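Beta-lactamase (Klebsiella pneumoniae, PDB 6HUH) probably hydrolyses beta-lactam antibiotics to substituted beta-amino acids, as a class D beta-lactamase that contributes to antibiotic resistance. Local coordinates at residues L57-Y62 against L170-Q175. Residues are numbered along the deposited sequence; the frame is centred on the assembly and turned at random.
Sequences LALMGY and LPVSAQ
Leu170 and Val172 close on Leu59 from the loop that leads into helix 174-184: in the penicillin-binding transpeptidase fold of a class D beta-lactamase, a loop here packs its apolar side chains against buried residues of helix 56-64. Leu170 comes first: its CD1 lies 4.2 Å from Leu59 CD1, and the two leucine side chains run nearly perpendicular. It also touches Phe161, Lys164 and Leu165 of helix 155-166 and the loop residue Phe125, so the side chain sits between helix 56-64, helix 155-166 and Phe125. At Pro171 the chain makes an inverse gamma turn, spanned by a 2.8 Å hydrogen bond from Val172 N to Leu170 O. Past the bend, Val172 also points toward helix 56-64, its CA 7.3 Å from the CA of Leu59. Ser173 then occupies the N-cap of helix 174-184, where OG accepts a bond from Thr176 N. Further along this helix, His179 stacks on the ring of Tyr62, a further contact, this one made by helix 174-184 itself. Leu59, whose CG is anti to its own carbonyl carbon (chi1 -66°), divides its two methyls between the loop residues: CD1 is turned to Leu170, while CD2 meets Val172 CG2 at 3.8 Å.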
ATOM      1  N   LEU A  57      12.158 -10.693   9.767  1.00 22.52           N
ATOM      2  CA  LEU A  57      11.049 -10.425  10.686  1.00 21.22           C
ATOM      3  C   LEU A  57       9.682 -10.747  10.047  1.00 25.91           C
ATOM      4  O   LEU A  57       8.841 -11.371  10.700  1.00 24.34           O
ATOM      5  CB  LEU A  57      11.096  -8.988  11.253  1.00 20.57           C
ATOM      6  CG  LEU A  57      12.174  -8.681  12.309  1.00 25.01           C
ATOM      7  CD1 LEU A  57      12.111  -7.240  12.751  1.00 24.46           C
ATOM      8  CD2 LEU A  57      12.038  -9.557  13.542  1.00 29.05           C
ATOM      9  N   ALA A  58       9.478 -10.379   8.757  1.00 24.55           N
ATOM     10  CA  ALA A  58       8.243 -10.698   8.020  1.00 25.26           C
ATOM     11  C   ALA A  58       8.036 -12.221   7.959  1.00 31.26           C
ATOM     12  O   ALA A  58       6.899 -12.672   8.057  1.00 33.05           O
ATOM     13  CB  ALA A  58       8.295 -10.132   6.611  1.00 25.77           C
ATOM     14  N   LEU A  59       9.134 -13.007   7.840  1.00 26.39           N
ATOM     15  CA  LEU A  59       9.085 -14.469   7.804  1.00 26.91           C
ATOM     16  C   LEU A  59       8.736 -15.060   9.168  1.00 32.04           C
ATOM     17  O   LEU A  59       7.905 -15.974   9.235  1.00 32.51           O
ATOM     18  CB  LEU A  59      10.409 -15.047   7.311  1.00 27.00           C
ATOM     19  CG  LEU A  59      10.790 -14.760   5.872  1.00 30.87           C
ATOM     20  CD1 LEU A  59      12.291 -14.815   5.718  1.00 30.38           C
ATOM     21  CD2 LEU A  59      10.100 -15.738   4.917  1.00 31.85           C
ATOM     22  N   MET A  60       9.379 -14.539  10.252  1.00 28.11           N
ATOM     23  CA  MET A  60       9.143 -14.945  11.644  1.00 27.59           C
ATOM     24  C   MET A  60       7.672 -14.701  11.937  1.00 32.25           C
ATOM     25  O   MET A  60       6.962 -15.635  12.322  1.00 34.33           O
ATOM     26  CB  MET A  60      10.004 -14.126  12.629  1.00 29.12           C
ATOM     27  CG  MET A  60      11.480 -14.387  12.537  1.00 32.18           C
ATOM     28  SD  MET A  60      12.405 -13.437  13.782  1.00 36.28           S
ATOM     29  CE  MET A  60      13.987 -13.256  12.929  1.00 31.96           C
ATOM     30  N   GLY A  61       7.231 -13.468  11.683  1.00 26.99           N
ATOM     31  CA  GLY A  61       5.855 -13.009  11.858  1.00 26.94           C
ATOM     32  C   GLY A  61       4.796 -13.794  11.110  1.00 29.08           C
ATOM     33  O   GLY A  61       3.727 -14.039  11.657  1.00 30.77           O
ATOM     34  N   TYR A  62       5.074 -14.215   9.880  1.00 23.38           N
ATOM     35  CA  TYR A  62       4.100 -15.029   9.164  1.00 23.85           C
ATOM     36  C   TYR A  62       4.162 -16.493   9.545  1.00 31.47           C
ATOM     37  O   TYR A  62       3.129 -17.145   9.563  1.00 35.90           O
ATOM     38  CB  TYR A  62       4.207 -14.866   7.653  1.00 23.94           C
ATOM     39  CG  TYR A  62       3.643 -13.549   7.174  1.00 23.27           C
ATOM     40  CD1 TYR A  62       2.271 -13.311   7.176  1.00 24.02           C
ATOM     41  CD2 TYR A  62       4.481 -12.542   6.701  1.00 22.87           C
ATOM     42  CE1 TYR A  62       1.753 -12.090   6.747  1.00 23.08           C
ATOM     43  CE2 TYR A  62       3.974 -11.317   6.278  1.00 22.88           C
ATOM     44  CZ  TYR A  62       2.613 -11.095   6.300  1.00 27.23           C
ATOM     45  OH  TYR A  62       2.162  -9.884   5.854  1.00 28.30           O
ATOM     46  N   LEU A 170      14.627 -21.962   3.484  1.00 39.00           N
ATOM     47  CA  LEU A 170      14.319 -21.592   4.876  1.00 37.97           C
ATOM     48  C   LEU A 170      13.114 -22.412   5.415  1.00 42.29           C
ATOM     49  O   LEU A 170      12.277 -22.828   4.605  1.00 42.34           O
ATOM     50  CB  LEU A 170      14.171 -20.061   5.075  1.00 36.04           C
ATOM     51  CG  LEU A 170      15.440 -19.202   4.781  1.00 39.02           C
ATOM     52  CD1 LEU A 170      15.179 -17.742   5.010  1.00 37.45           C
ATOM     53  CD2 LEU A 170      16.619 -19.604   5.632  1.00 40.29           C
ATOM     54  N   PRO A 171      13.057 -22.740   6.746  1.00 38.26           N
ATOM     55  CA  PRO A 171      11.986 -23.619   7.259  1.00 38.05           C
ATOM     56  C   PRO A 171      10.607 -22.968   7.389  1.00 39.98           C
ATOM     57  O   PRO A 171       9.949 -23.068   8.427  1.00 39.34           O
ATOM     58  CB  PRO A 171      12.550 -24.079   8.609  1.00 39.92           C
ATOM     59  CG  PRO A 171      13.332 -22.932   9.085  1.00 42.94           C
ATOM     60  CD  PRO A 171      13.989 -22.367   7.838  1.00 38.76           C
ATOM     61  N   VAL A 172      10.177 -22.284   6.326  1.00 34.83           N
ATOM     62  CA  VAL A 172       8.904 -21.577   6.255  1.00 32.13           C
ATOM     63  C   VAL A 172       8.091 -22.109   5.079  1.00 37.23           C
ATOM     64  O   VAL A 172       8.640 -22.737   4.173  1.00 36.71           O
ATOM     65  CB  VAL A 172       9.073 -20.029   6.235  1.00 32.71           C
ATOM     66  CG1 VAL A 172       9.809 -19.526   7.479  1.00 31.65           C
ATOM     67  CG2 VAL A 172       9.765 -19.543   4.973  1.00 31.65           C
ATOM     68  N   SER A 173       6.776 -21.880   5.118  1.00 35.76           N
ATOM     69  CA  SER A 173       5.814 -22.297   4.104  1.00 36.44           C
ATOM     70  C   SER A 173       5.866 -21.404   2.852  1.00 40.65           C
ATOM     71  O   SER A 173       6.472 -20.325   2.874  1.00 38.91           O
ATOM     72  CB  SER A 173       4.408 -22.257   4.689  1.00 38.61           C
ATOM     73  OG  SER A 173       3.994 -20.916   4.895  1.00 41.29           O
ATOM     74  N   ALA A 174       5.166 -21.844   1.786  1.00 38.17           N
ATOM     75  CA  ALA A 174       5.017 -21.133   0.525  1.00 37.19           C
ATOM     76  C   ALA A 174       4.262 -19.819   0.761  1.00 39.61           C
ATOM     77  O   ALA A 174       4.734 -18.762   0.321  1.00 38.90           O
ATOM     78  CB  ALA A 174       4.267 -22.006  -0.474  1.00 39.78           C
ATOM     79  N   GLN A 175       3.119 -19.887   1.491  1.00 35.04           N
ATOM     80  CA  GLN A 175       2.293 -18.732   1.830  1.00 34.23           C
ATOM     81  C   GLN A 175       3.017 -17.721   2.743  1.00 38.41           C
ATOM     82  O   GLN A 175       2.746 -16.525   2.618  1.00 37.01           O
ATOM     83  CB  GLN A 175       0.921 -19.116   2.376  1.00 37.22           C
ATOM     84  CG  GLN A 175       0.922 -19.966   3.657  1.00 77.95           C
ATOM     85  CD  GLN A 175       1.145 -21.459   3.457  1.00110.32           C
ATOM     86  OE1 GLN A 175       1.519 -21.964   2.378  1.00104.88           O
ATOM     87  NE2 GLN A 175       0.956 -22.204   4.533  1.00107.32           N
TER